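Local structure of GH26C (Muricauda sp. MAR_2010_75, 6Q78) at residues S115-T121 with V155-R161. The protein probably hydrolyses internal beta-1,4-mannosidic bonds in mannans, as a glycoside hydrolase family 26 mannanase. Residues are numbered along the deposited sequence; the frame is centred on the assembly and turned at random.
Sequences SDFMFIT and VFCWHFR
Asp116 grips His159 with both carboxylate oxygens. Asp116 OD2 accepts from His159 ND1 at 2.7 Å, with the ring tilted about 48° against the carboxylate. Asp116 OD1 uses its syn lone pair for His159 N, at 2.9 Å in a nearly straight bond. Met118 N reaches the same OD1 from above the carboxylate plane, which closes an Asx turn. With ND1 donating to Asp116, His159 NE2 hydrogen-bonds a bound Tris molecule, probably from the crystallisation liquor, which may mark the active-site pocket. With an alanine at Asp116, the imidazole is likely to be less firmly fixed in its rotation, and the backbone N atoms of Met118 and His159 would probably lack this acceptor. Trp158 NE1 donates to Thr121 OG1 at 2.8 Å. The Phe156 ring, its CG beside the backbone N (chi1 -84°), is sandwiched between Ser115 CB on one face and the Phe117 ring on the other, the two ring centroids 4.4 Å apart. Parallel bridges from Ser115 to Phe156 and Asp116 to Cys157 pair neighbouring strands 112-116 and 153-157 of the TIM barrel, linked by helix 132-150 in a beta-alpha-beta unit. That helix packs on Ser115 and Phe156, while helix 193-208 packs on Phe117 and Trp158.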
loop_
_atom_site.group_PDB
_atom_site.type_symbol
_atom_site.label_atom_id
_atom_site.label_comp_id
_atom_site.label_asym_id
_atom_site.label_seq_id
_atom_site.Cartn_x
_atom_site.Cartn_y
_atom_site.Cartn_z
ATOM N N SER A 115 -1.466 -6.439 2.572
ATOM C CA SER A 115 -2.230 -6.918 3.738
ATOM C C SER A 115 -2.784 -5.721 4.504
ATOM O O SER A 115 -2.538 -4.561 4.152
ATOM C CB SER A 115 -1.293 -7.686 4.686
ATOM O OG SER A 115 -0.842 -8.871 3.982
ATOM N N ASP A 116 -3.560 -6.002 5.556
ATOM C CA ASP A 116 -4.296 -4.942 6.265
ATOM C C ASP A 116 -4.149 -5.189 7.755
ATOM O O ASP A 116 -4.304 -6.321 8.224
ATOM C CB ASP A 116 -5.776 -5.001 5.854
ATOM C CG ASP A 116 -6.566 -3.717 6.184
ATOM O OD1 ASP A 116 -6.295 -3.027 7.205
ATOM O OD2 ASP A 116 -7.553 -3.446 5.426
ATOM N N PHE A 117 -3.864 -4.130 8.515
ATOM C CA PHE A 117 -3.869 -4.222 9.981
ATOM C C PHE A 117 -5.266 -4.275 10.604
ATOM O O PHE A 117 -5.366 -4.528 11.817
ATOM C CB PHE A 117 -3.070 -3.071 10.601
ATOM C CG PHE A 117 -1.581 -3.307 10.604
ATOM C CD1 PHE A 117 -1.044 -4.332 11.377
ATOM C CD2 PHE A 117 -0.727 -2.495 9.879
ATOM C CE1 PHE A 117 0.338 -4.572 11.394
ATOM C CE2 PHE A 117 0.689 -2.721 9.876
ATOM C CZ PHE A 117 1.191 -3.785 10.664
ATOM N N MET A 118 -6.332 -4.076 9.817
ATOM C CA MET A 118 -7.720 -4.071 10.311
ATOM C C MET A 118 -8.033 -5.127 11.384
ATOM O O MET A 118 -8.468 -4.794 12.504
ATOM C CB MET A 118 -8.621 -4.267 9.095
ATOM C CG MET A 118 -10.106 -4.364 9.442
ATOM S SD MET A 118 -11.124 -4.537 7.934
ATOM C CE MET A 118 -10.527 -6.024 7.121
ATOM N N PHE A 119 -7.890 -6.410 11.054
ATOM C CA PHE A 119 -8.276 -7.436 12.016
ATOM C C PHE A 119 -7.238 -7.568 13.137
ATOM O O PHE A 119 -7.570 -8.043 14.237
ATOM C CB PHE A 119 -8.465 -8.769 11.266
ATOM C CG PHE A 119 -9.717 -8.828 10.362
ATOM C CD1 PHE A 119 -10.891 -8.149 10.695
ATOM C CD2 PHE A 119 -9.639 -9.461 9.133
ATOM C CE1 PHE A 119 -12.013 -8.187 9.858
ATOM C CE2 PHE A 119 -10.778 -9.526 8.303
ATOM C CZ PHE A 119 -11.935 -8.862 8.660
ATOM N N ILE A 120 -5.990 -7.173 12.881
ATOM C CA ILE A 120 -4.948 -7.256 13.888
ATOM C C ILE A 120 -5.207 -6.269 15.013
ATOM O O ILE A 120 -4.822 -6.523 16.174
ATOM C CB ILE A 120 -3.599 -7.049 13.176
ATOM C CG1 ILE A 120 -3.393 -8.195 12.163
ATOM C CG2 ILE A 120 -2.431 -6.942 14.163
ATOM C CD1 ILE A 120 -2.245 -7.933 11.187
ATOM N N THR A 121 -5.874 -5.153 14.720
ATOM C CA THR A 121 -6.112 -4.121 15.730
ATOM C C THR A 121 -7.557 -4.091 16.218
ATOM O O THR A 121 -7.953 -3.169 16.952
ATOM C CB THR A 121 -5.743 -2.715 15.233
ATOM O OG1 THR A 121 -6.573 -2.359 14.109
ATOM C CG2 THR A 121 -4.261 -2.661 14.844
ATOM N N VAL A 155 3.256 -4.768 1.758
ATOM C CA VAL A 155 2.685 -3.464 2.085
ATOM C C VAL A 155 1.466 -3.694 2.975
ATOM O O VAL A 155 0.645 -4.569 2.678
ATOM C CB VAL A 155 2.300 -2.693 0.807
ATOM C CG1 VAL A 155 1.848 -1.269 1.186
ATOM C CG2 VAL A 155 3.445 -2.658 -0.171
ATOM N N PHE A 156 1.343 -2.918 4.063
ATOM C CA PHE A 156 0.145 -2.929 4.909
ATOM C C PHE A 156 -0.565 -1.590 4.887
ATOM O O PHE A 156 0.066 -0.550 5.138
ATOM C CB PHE A 156 0.496 -3.168 6.381
ATOM C CG PHE A 156 0.647 -4.616 6.769
ATOM C CD1 PHE A 156 1.771 -5.353 6.355
ATOM C CD2 PHE A 156 -0.331 -5.241 7.525
ATOM C CE1 PHE A 156 1.931 -6.700 6.731
ATOM C CE2 PHE A 156 -0.157 -6.584 7.933
ATOM C CZ PHE A 156 0.980 -7.299 7.536
ATOM N N CYS A 157 -1.872 -1.624 4.631
ATOM C CA CYS A 157 -2.757 -0.501 4.911
ATOM C C CYS A 157 -3.446 -0.796 6.242
ATOM O O CYS A 157 -3.150 -1.799 6.908
ATOM C CB CYS A 157 -3.739 -0.260 3.755
ATOM S SG CYS A 157 -4.886 -1.655 3.472
ATOM N N TRP A 158 -4.342 0.101 6.675
ATOM C CA TRP A 158 -4.982 -0.047 7.984
ATOM C C TRP A 158 -6.396 0.513 7.912
ATOM O O TRP A 158 -6.603 1.729 8.067
ATOM C CB TRP A 158 -4.156 0.686 9.023
ATOM C CG TRP A 158 -4.637 0.465 10.427
ATOM C CD1 TRP A 158 -5.499 -0.518 10.873
ATOM C CD2 TRP A 158 -4.226 1.186 11.591
ATOM N NE1 TRP A 158 -5.673 -0.421 12.252
ATOM C CE2 TRP A 158 -4.889 0.614 12.709
ATOM C CE3 TRP A 158 -3.387 2.276 11.794
ATOM C CZ2 TRP A 158 -4.695 1.083 14.000
ATOM C CZ3 TRP A 158 -3.224 2.763 13.091
ATOM C CH2 TRP A 158 -3.868 2.167 14.163
ATOM N N HIS A 159 -7.378 -0.383 7.718
ATOM C CA HIS A 159 -8.775 0.029 7.820
ATOM C C HIS A 159 -9.131 -0.002 9.302
ATOM O O HIS A 159 -9.649 -0.990 9.853
ATOM C CB HIS A 159 -9.678 -0.841 6.957
ATOM C CG HIS A 159 -9.576 -0.535 5.495
ATOM N ND1 HIS A 159 -8.598 -1.086 4.690
ATOM C CD2 HIS A 159 -10.343 0.242 4.684
ATOM C CE1 HIS A 159 -8.751 -0.638 3.451
ATOM N NE2 HIS A 159 -9.788 0.184 3.424
ATOM N N PHE A 160 -8.786 1.113 9.963
ATOM C CA PHE A 160 -8.842 1.269 11.420
ATOM C C PHE A 160 -10.248 1.693 11.830
ATOM O O PHE A 160 -10.709 2.776 11.478
ATOM C CB PHE A 160 -7.773 2.312 11.765
ATOM C CG PHE A 160 -7.659 2.694 13.244
ATOM C CD1 PHE A 160 -8.067 1.842 14.251
ATOM C CD2 PHE A 160 -7.074 3.905 13.589
ATOM C CE1 PHE A 160 -7.917 2.221 15.597
ATOM C CE2 PHE A 160 -6.968 4.297 14.909
ATOM C CZ PHE A 160 -7.395 3.462 15.913
ATOM N N ARG A 161 -10.957 0.804 12.513
ATOM C CA ARG A 161 -12.304 1.140 12.962
ATOM C C ARG A 161 -12.234 2.270 13.979
ATOM O O ARG A 161 -11.345 2.314 14.832
ATOM C CB ARG A 161 -13.012 -0.102 13.527
ATOM C CG ARG A 161 -13.242 -1.141 12.437
ATOM C CD ARG A 161 -13.794 -2.452 12.973
ATOM N NE ARG A 161 -13.556 -3.504 11.995
ATOM C CZ ARG A 161 -14.343 -3.789 10.971
ATOM N NH1 ARG A 161 -15.461 -3.108 10.765
ATOM N NH2 ARG A 161 -13.976 -4.765 10.122
HETATM O O HOH W 1 -10.565 -3.650 13.420
HETATM O O HOH W 2 -9.253 -1.393 14.333
#